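Local coordinates for protein NAD-dependent epimerase/dehydratase (Veillonella parvula, PDB 4HNG) that probably binds NAD(P) through a Rossmann-type domain and may act as an epimerase, dehydratase or related oxidoreductase, at residues K6-L11 against M31-Y36; Q69-A74 against K93-K98; N159-T164 against S181-V186. All blocks are in the same frame, centred on the assembly; numbering follows the deposited sequence.

Contact 1 (K6-L11 against M31-Y36)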
# COMPACT_ATOMS: atom_id res chain seq x y z
N LYS A 6 -9.97 9.06 -11.42
CA LYS A 6 -9.11 9.70 -12.40
C LYS A 6 -7.84 10.27 -11.76
O LYS A 6 -6.77 10.25 -12.36
CB LYS A 6 -9.85 10.79 -13.17
CG LYS A 6 -8.98 11.46 -14.21
CD LYS A 6 -9.81 12.24 -15.22
CE LYS A 6 -8.95 12.68 -16.40
NZ LYS A 6 -8.26 11.52 -17.04
N TYR A 7 -7.96 10.77 -10.53
CA TYR A 7 -6.82 11.38 -9.86
C TYR A 7 -6.40 10.58 -8.65
O TYR A 7 -7.18 10.42 -7.71
CB TYR A 7 -7.13 12.82 -9.45
CG TYR A 7 -7.59 13.69 -10.59
CD1 TYR A 7 -6.67 14.35 -11.39
CD2 TYR A 7 -8.94 13.85 -10.87
CE1 TYR A 7 -7.08 15.15 -12.45
CE2 TYR A 7 -9.36 14.64 -11.92
CZ TYR A 7 -8.43 15.29 -12.71
OH TYR A 7 -8.85 16.08 -13.75
N ILE A 8 -5.17 10.08 -8.69
CA ILE A 8 -4.59 9.33 -7.59
C ILE A 8 -3.31 10.00 -7.10
O ILE A 8 -2.47 10.42 -7.89
CB ILE A 8 -4.31 7.86 -7.98
CG1 ILE A 8 -3.71 7.09 -6.81
CG2 ILE A 8 -3.39 7.78 -9.20
CD1 ILE A 8 -3.70 5.58 -7.03
N THR A 9 -3.18 10.10 -5.78
CA THR A 9 -1.91 10.48 -5.18
C THR A 9 -1.25 9.27 -4.51
O THR A 9 -1.87 8.58 -3.71
CB THR A 9 -2.07 11.61 -4.16
OG1 THR A 9 -2.51 12.79 -4.84
CG2 THR A 9 -0.75 11.90 -3.48
N ILE A 10 0.00 9.04 -4.89
CA ILE A 10 0.78 7.94 -4.35
C ILE A 10 1.78 8.48 -3.34
O ILE A 10 2.71 9.19 -3.69
CB ILE A 10 1.50 7.19 -5.48
CG1 ILE A 10 0.45 6.53 -6.38
CG2 ILE A 10 2.49 6.17 -4.90
CD1 ILE A 10 1.02 5.87 -7.63
N LEU A 11 1.54 8.16 -2.07
CA LEU A 11 2.43 8.56 -0.99
C LEU A 11 3.45 7.46 -0.79
O LEU A 11 3.11 6.28 -0.80
CB LEU A 11 1.61 8.79 0.29
CG LEU A 11 0.50 9.83 0.18
CD1 LEU A 11 -0.23 9.99 1.50
CD2 LEU A 11 1.10 11.17 -0.27
N MET A 31 -5.36 7.55 -15.83
CA MET A 31 -5.33 8.27 -14.56
C MET A 31 -4.24 9.33 -14.52
O MET A 31 -3.18 9.17 -15.12
CB MET A 31 -5.14 7.31 -13.38
CG MET A 31 -6.33 6.41 -13.11
SD MET A 31 -6.01 5.32 -11.71
CE MET A 31 -6.35 6.43 -10.35
N HIS A 32 -4.52 10.42 -13.81
CA HIS A 32 -3.53 11.44 -13.53
C HIS A 32 -2.90 11.14 -12.18
O HIS A 32 -3.60 11.07 -11.17
CB HIS A 32 -4.15 12.83 -13.52
CG HIS A 32 -4.47 13.36 -14.89
ND1 HIS A 32 -5.25 12.67 -15.79
CD2 HIS A 32 -4.12 14.51 -15.50
CE1 HIS A 32 -5.36 13.37 -16.90
NE2 HIS A 32 -4.68 14.49 -16.76
N ILE A 33 -1.59 10.99 -12.17
CA ILE A 33 -0.88 10.49 -11.00
C ILE A 33 -0.01 11.56 -10.36
O ILE A 33 0.77 12.24 -11.02
CB ILE A 33 0.00 9.27 -11.38
CG1 ILE A 33 -0.86 8.19 -12.04
CG2 ILE A 33 0.74 8.74 -10.17
CD1 ILE A 33 -0.05 7.12 -12.72
N THR A 34 -0.17 11.72 -9.05
CA THR A 34 0.69 12.59 -8.26
C THR A 34 1.56 11.74 -7.35
O THR A 34 1.05 10.92 -6.56
CB THR A 34 -0.14 13.61 -7.45
OG1 THR A 34 -0.86 14.46 -8.36
CG2 THR A 34 0.75 14.47 -6.58
N LEU A 35 2.87 11.91 -7.47
CA LEU A 35 3.84 11.15 -6.69
C LEU A 35 4.41 12.04 -5.60
O LEU A 35 4.85 13.15 -5.88
CB LEU A 35 4.98 10.66 -7.58
CG LEU A 35 4.55 9.83 -8.79
CD1 LEU A 35 5.73 9.37 -9.63
CD2 LEU A 35 3.72 8.64 -8.31
N TYR A 36 4.40 11.54 -4.37
CA TYR A 36 4.90 12.30 -3.24
C TYR A 36 5.91 11.48 -2.46
O TYR A 36 5.71 10.28 -2.24
CB TYR A 36 3.75 12.72 -2.31
CG TYR A 36 4.20 13.63 -1.18
CD1 TYR A 36 4.42 14.98 -1.40
CD2 TYR A 36 4.42 13.13 0.10
CE1 TYR A 36 4.84 15.82 -0.38
CE2 TYR A 36 4.84 13.97 1.14
CZ TYR A 36 5.04 15.31 0.88
OH TYR A 36 5.45 16.15 1.89
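Strands 7-11 and 32-36 run side by side and parallel, their short axes 4.7 Å apart at closest approach and 19° from parallel, joined by five backbone hydrogen bonds. These alternate in direction: H32 N gives to K6 O, I8 N to H32 O, T34 N to I8 O, I10 N to T34 O and Y36 N to I10 O, so I8 and I10 each use both backbone polar atoms on this neighbour. The side chains of I8, I10, I33 and L35 share one face of the sheet. There the methyl CE of M31 folds back, through a bend at its last torsion (chi3 81°), and presses on I8, with CE only 3.4 Å from I8 CB. I10 touches two neighbours with its CD1, which lies 3.8 Å from I33 CG2 and 3.9 Å from L35 CD2. On the other face, Y7 and H32 point the same way, Y7 CD1 sitting 3.6 Å from H32 CB, and their ring planes are inclined at 53°. Further along this face T9 OG1 lies against T34 CB, while its hydrogen bond goes to A70 O; L11 CD2 meets Y36 CB at 3.7 Å. Just before the strand, the K6 chain, extended to CE and then bent, runs alongside H32 and brings NZ to 3.4 Å from H32 CE1. The two strands begin and end the first beta-alpha-beta unit of a Rossmann-type fold. Helix 16-28 packs on the isoleucine face, helix 64-71 on L11 and Y36, and strands 76-79 and 54-58 extend the sheet beyond 7-11 and 32-37.

Contact 2 (Q69-A74 against K93-K98); sequences QAVTNA and KALSRK
Apolar contact between V71 and helix 85-97 forms the inner part of this junction. V71 directs its CB toward residues 93-98 and divides its two methyls between different partners. CG1 lies 3.9 Å from L95 CD2, the two side chains crossing at about a right angle, and that same leucine methyl also touches V71 CB. The other methyl, CG2, sits between the backbone N and the carbonyl carbon of its own residue (chi1 -56° for CG1), and from there it faces the last turn of the helix, 4.1 Å from A94 O and as near to K98 CG. A94 CB is a looser neighbour at 4.5 Å.

Contacts of mixed character lie toward the surface. The K98 chain bends at chi2 (-56°) and then runs extended past T72, so that its aliphatic part passes obliquely across the hydroxyl: T72 OG1 is 3.6 Å from K98 CD and slightly farther from CE. The hydroxyl is hydrogen-bonded to E68 O, in the last turn of the preceding helix 64-71.

No direct hydrogen bond joins the two segments; the polar link is a water. It donates to K98 O at 2.7 Å and accepts from N73 N at 3.1 Å, bridging backbone atoms near the C-terminal ends of the two helices. N73 belongs to the type II beta turn from V71 to A74, closed by the bond from A74 N to V71 O.

The contact thus joins the C-terminal ends of helices 64-71 and 85-97, which pack on the same side of the Rossmann-type sheet. A94 also touches L67 and E68, whereas V71 and A74 rest on T9 of strand 7-11, and L95 reaches I100 and L147 in the loops beyond.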
# COMPACT_ATOMS: atom_id res chain seq x y z
N GLN A 69 -0.66 19.78 -0.32
CA GLN A 69 -0.60 20.07 -1.75
C GLN A 69 -0.75 18.79 -2.57
O GLN A 69 -1.54 18.74 -3.52
CB GLN A 69 0.72 20.77 -2.11
CG GLN A 69 0.85 21.11 -3.59
CD GLN A 69 2.19 21.74 -3.94
OE1 GLN A 69 2.89 22.27 -3.08
NE2 GLN A 69 2.55 21.67 -5.22
N ALA A 70 -0.01 17.76 -2.18
CA ALA A 70 0.01 16.50 -2.93
C ALA A 70 -1.35 15.80 -2.97
O ALA A 70 -1.69 15.16 -3.96
CB ALA A 70 1.08 15.57 -2.38
N VAL A 71 -2.12 15.91 -1.90
CA VAL A 71 -3.41 15.22 -1.85
C VAL A 71 -4.61 16.09 -2.24
O VAL A 71 -5.73 15.59 -2.34
CB VAL A 71 -3.65 14.55 -0.47
CG1 VAL A 71 -2.51 13.60 -0.14
CG2 VAL A 71 -3.85 15.60 0.63
N THR A 72 -4.39 17.39 -2.47
CA THR A 72 -5.49 18.26 -2.88
C THR A 72 -6.15 17.71 -4.15
O THR A 72 -5.47 17.36 -5.11
CB THR A 72 -5.02 19.71 -3.13
OG1 THR A 72 -4.48 20.25 -1.92
CG2 THR A 72 -6.19 20.58 -3.59
N ASN A 73 -7.47 17.61 -4.14
CA ASN A 73 -8.21 17.09 -5.29
C ASN A 73 -7.84 15.66 -5.71
O ASN A 73 -8.13 15.24 -6.83
CB ASN A 73 -8.06 18.04 -6.49
CG ASN A 73 -8.65 19.41 -6.23
OD1 ASN A 73 -9.74 19.55 -5.66
ND2 ASN A 73 -7.93 20.45 -6.65
N ALA A 74 -7.20 14.91 -4.82
CA ALA A 74 -7.03 13.48 -5.06
C ALA A 74 -8.40 12.83 -4.91
O ALA A 74 -9.19 13.23 -4.05
CB ALA A 74 -6.04 12.86 -4.07
N LYS A 93 -4.41 13.56 8.95
CA LYS A 93 -4.72 14.98 9.13
C LYS A 93 -4.75 15.74 7.82
O LYS A 93 -5.64 16.58 7.60
CB LYS A 93 -3.75 15.63 10.12
CG LYS A 93 -4.07 15.32 11.57
CD LYS A 93 -3.23 16.16 12.53
CE LYS A 93 -1.80 15.65 12.61
NZ LYS A 93 -0.99 16.48 13.55
N ALA A 94 -3.79 15.45 6.94
CA ALA A 94 -3.76 16.12 5.64
C ALA A 94 -4.99 15.76 4.82
O ALA A 94 -5.62 16.65 4.22
CB ALA A 94 -2.49 15.76 4.87
N LEU A 95 -5.33 14.47 4.79
CA LEU A 95 -6.53 14.02 4.09
C LEU A 95 -7.77 14.71 4.68
O LEU A 95 -8.66 15.17 3.94
CB LEU A 95 -6.69 12.49 4.16
CG LEU A 95 -5.48 11.75 3.58
CD1 LEU A 95 -5.54 10.25 3.88
CD2 LEU A 95 -5.35 12.01 2.09
N SER A 96 -7.83 14.78 6.00
CA SER A 96 -8.94 15.44 6.69
C SER A 96 -9.12 16.90 6.24
O SER A 96 -10.22 17.33 5.91
CB SER A 96 -8.76 15.38 8.21
OG SER A 96 -9.83 16.03 8.85
N ARG A 97 -8.01 17.63 6.20
CA ARG A 97 -8.05 19.04 5.84
C ARG A 97 -8.43 19.26 4.38
O ARG A 97 -9.00 20.30 4.04
CB ARG A 97 -6.69 19.67 6.15
CG ARG A 97 -6.38 19.71 7.63
CD ARG A 97 -4.98 20.26 7.89
NE ARG A 97 -4.40 19.71 9.11
CZ ARG A 97 -4.03 20.44 10.16
NH1 ARG A 97 -4.18 21.76 10.14
NH2 ARG A 97 -3.50 19.85 11.22
N LYS A 98 -8.13 18.28 3.52
CA LYS A 98 -8.44 18.40 2.10
C LYS A 98 -9.70 17.63 1.69
O LYS A 98 -10.00 17.50 0.50
CB LYS A 98 -7.24 17.99 1.25
CG LYS A 98 -6.06 18.94 1.41
CD LYS A 98 -6.47 20.38 1.10
CE LYS A 98 -5.39 21.37 1.49
NZ LYS A 98 -5.82 22.76 1.16
O HOH W 1 -9.32 18.64 -1.89

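Contact 3 (N159-T164 against S181-V186); sequences NDPEKT and SREAVV
N159 and R182 cross at a slant, with their amide and guanidinium planes 57° apart. R182 NH1 donates to N159 OD1 at 2.9 Å; the oxygen lies near the guanidinium plane, but the donor stands 55° out of the amide plane. The extended R182 chain also passes its CD close by the same oxygen. E183 turns its CB toward the loop and bends at chi2 (84°), which brings its carboxylate back against the chain at D160: D160 N donates to OE1 at 2.9 Å, a nearly straight bond that arrives from above the carboxylate plane. Beside it, P161 lies alongside the glutamate, pointing the same way.

S181 occupies the N-cap position, its OG accepting from A184 N at 3.0 Å. S181 OG also lies very close to K163 O, at 2.4 Å, a distance too short to be trusted in detail. D160 OD2 accepts from E162 N in an Asx turn, within the type I turn from D160 to K163.

The loop after strand 148-158 is thereby fastened to the start of helix 182-193. Helix 16-28 flanks the site, its Q16 binding N159 ND2, while K163 reaches E210 just beyond strand 204-209.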
# COMPACT_ATOMS: atom_id res chain seq x y z
N ASN A 159 10.01 -10.52 -6.28
CA ASN A 159 9.70 -10.05 -7.63
C ASN A 159 9.70 -11.21 -8.62
O ASN A 159 10.62 -12.03 -8.62
CB ASN A 159 10.70 -8.99 -8.08
CG ASN A 159 10.64 -7.73 -7.23
OD1 ASN A 159 9.58 -7.34 -6.76
ND2 ASN A 159 11.79 -7.11 -7.00
N ASP A 160 8.67 -11.29 -9.45
CA ASP A 160 8.63 -12.27 -10.53
C ASP A 160 7.50 -11.90 -11.47
O ASP A 160 6.33 -12.05 -11.13
CB ASP A 160 8.44 -13.69 -9.98
CG ASP A 160 8.58 -14.75 -11.06
OD1 ASP A 160 8.90 -15.91 -10.71
OD2 ASP A 160 8.38 -14.43 -12.24
N PRO A 161 7.85 -11.39 -12.66
CA PRO A 161 6.84 -10.93 -13.63
C PRO A 161 5.89 -12.05 -14.07
O PRO A 161 4.78 -11.76 -14.50
CB PRO A 161 7.69 -10.45 -14.82
CG PRO A 161 9.01 -11.13 -14.65
CD PRO A 161 9.22 -11.23 -13.17
N GLU A 162 6.33 -13.30 -13.95
CA GLU A 162 5.51 -14.43 -14.36
C GLU A 162 4.54 -14.89 -13.28
O GLU A 162 3.66 -15.71 -13.54
CB GLU A 162 6.40 -15.60 -14.79
CG GLU A 162 7.38 -15.24 -15.89
CD GLU A 162 6.71 -14.55 -17.07
OE1 GLU A 162 5.61 -14.99 -17.47
OE2 GLU A 162 7.28 -13.56 -17.58
N LYS A 163 4.68 -14.35 -12.07
CA LYS A 163 3.83 -14.74 -10.95
C LYS A 163 2.87 -13.60 -10.61
O LYS A 163 3.20 -12.71 -9.82
CB LYS A 163 4.68 -15.05 -9.71
CG LYS A 163 5.60 -16.24 -9.84
CD LYS A 163 4.83 -17.55 -9.88
CE LYS A 163 5.70 -18.72 -9.43
NZ LYS A 163 5.96 -18.70 -7.96
N THR A 164 1.67 -13.61 -11.19
CA THR A 164 0.72 -12.52 -10.98
C THR A 164 -0.54 -12.95 -10.23
O THR A 164 -1.46 -12.16 -10.05
CB THR A 164 0.31 -11.85 -12.30
OG1 THR A 164 -0.17 -12.85 -13.21
CG2 THR A 164 1.50 -11.14 -12.93
N SER A 181 4.12 -12.12 -4.91
CA SER A 181 4.99 -11.29 -5.73
C SER A 181 4.50 -9.85 -5.70
O SER A 181 3.31 -9.58 -5.52
CB SER A 181 5.08 -11.79 -7.16
OG SER A 181 3.88 -11.52 -7.86
N ARG A 182 5.42 -8.92 -5.89
CA ARG A 182 5.01 -7.52 -5.94
C ARG A 182 4.12 -7.27 -7.15
O ARG A 182 3.20 -6.47 -7.09
CB ARG A 182 6.24 -6.60 -5.96
CG ARG A 182 7.02 -6.60 -4.66
CD ARG A 182 8.06 -5.49 -4.61
NE ARG A 182 8.76 -5.48 -3.33
CZ ARG A 182 9.72 -6.34 -3.01
NH1 ARG A 182 10.11 -7.26 -3.88
NH2 ARG A 182 10.30 -6.27 -1.81
N GLU A 183 4.38 -7.99 -8.24
CA GLU A 183 3.54 -7.88 -9.43
C GLU A 183 2.09 -8.31 -9.14
O GLU A 183 1.13 -7.70 -9.62
CB GLU A 183 4.13 -8.70 -10.59
CG GLU A 183 5.46 -8.15 -11.15
CD GLU A 183 6.71 -8.60 -10.39
OE1 GLU A 183 6.60 -9.27 -9.34
OE2 GLU A 183 7.82 -8.29 -10.86
N ALA A 184 1.92 -9.36 -8.35
CA ALA A 184 0.59 -9.82 -7.97
C ALA A 184 -0.11 -8.81 -7.08
O ALA A 184 -1.31 -8.56 -7.24
CB ALA A 184 0.67 -11.19 -7.28
N VAL A 185 0.63 -8.22 -6.15
CA VAL A 185 0.05 -7.20 -5.28
C VAL A 185 -0.42 -6.01 -6.12
O VAL A 185 -1.50 -5.46 -5.89
CB VAL A 185 1.03 -6.74 -4.19
CG1 VAL A 185 0.43 -5.59 -3.37
CG2 VAL A 185 1.38 -7.90 -3.27
N VAL A 186 0.40 -5.61 -7.09
CA VAL A 186 0.04 -4.50 -7.97
C VAL A 186 -1.25 -4.83 -8.75
O VAL A 186 -2.13 -3.99 -8.89
CB VAL A 186 1.19 -4.10 -8.91
CG1 VAL A 186 0.69 -3.21 -10.06
CG2 VAL A 186 2.29 -3.39 -8.11

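Overall arrangement
The three contacts follow one another along the chain. Contacts 1 and 2 are neighbours, their centres 12 Å apart, and they meet directly: besides the T9-A70 bond, A70 CB packs at 3.5 Å on Y36 CD1 and A74 CB lies 3.6 Å from T9 OG1, so the end of helix 64-71 lies on the strand pair. Contact 3 stands apart, its centre about 21 Å from that of contact 1 and 30 Å from that of contact 2, on the opposite side of the chain's centre from the latter. Helix 16-28 links contacts 1 and 3, touching side chains of both. A glycerol, probably from crystallisation, is bound about 5 Å from the D160 side chain in contact 3.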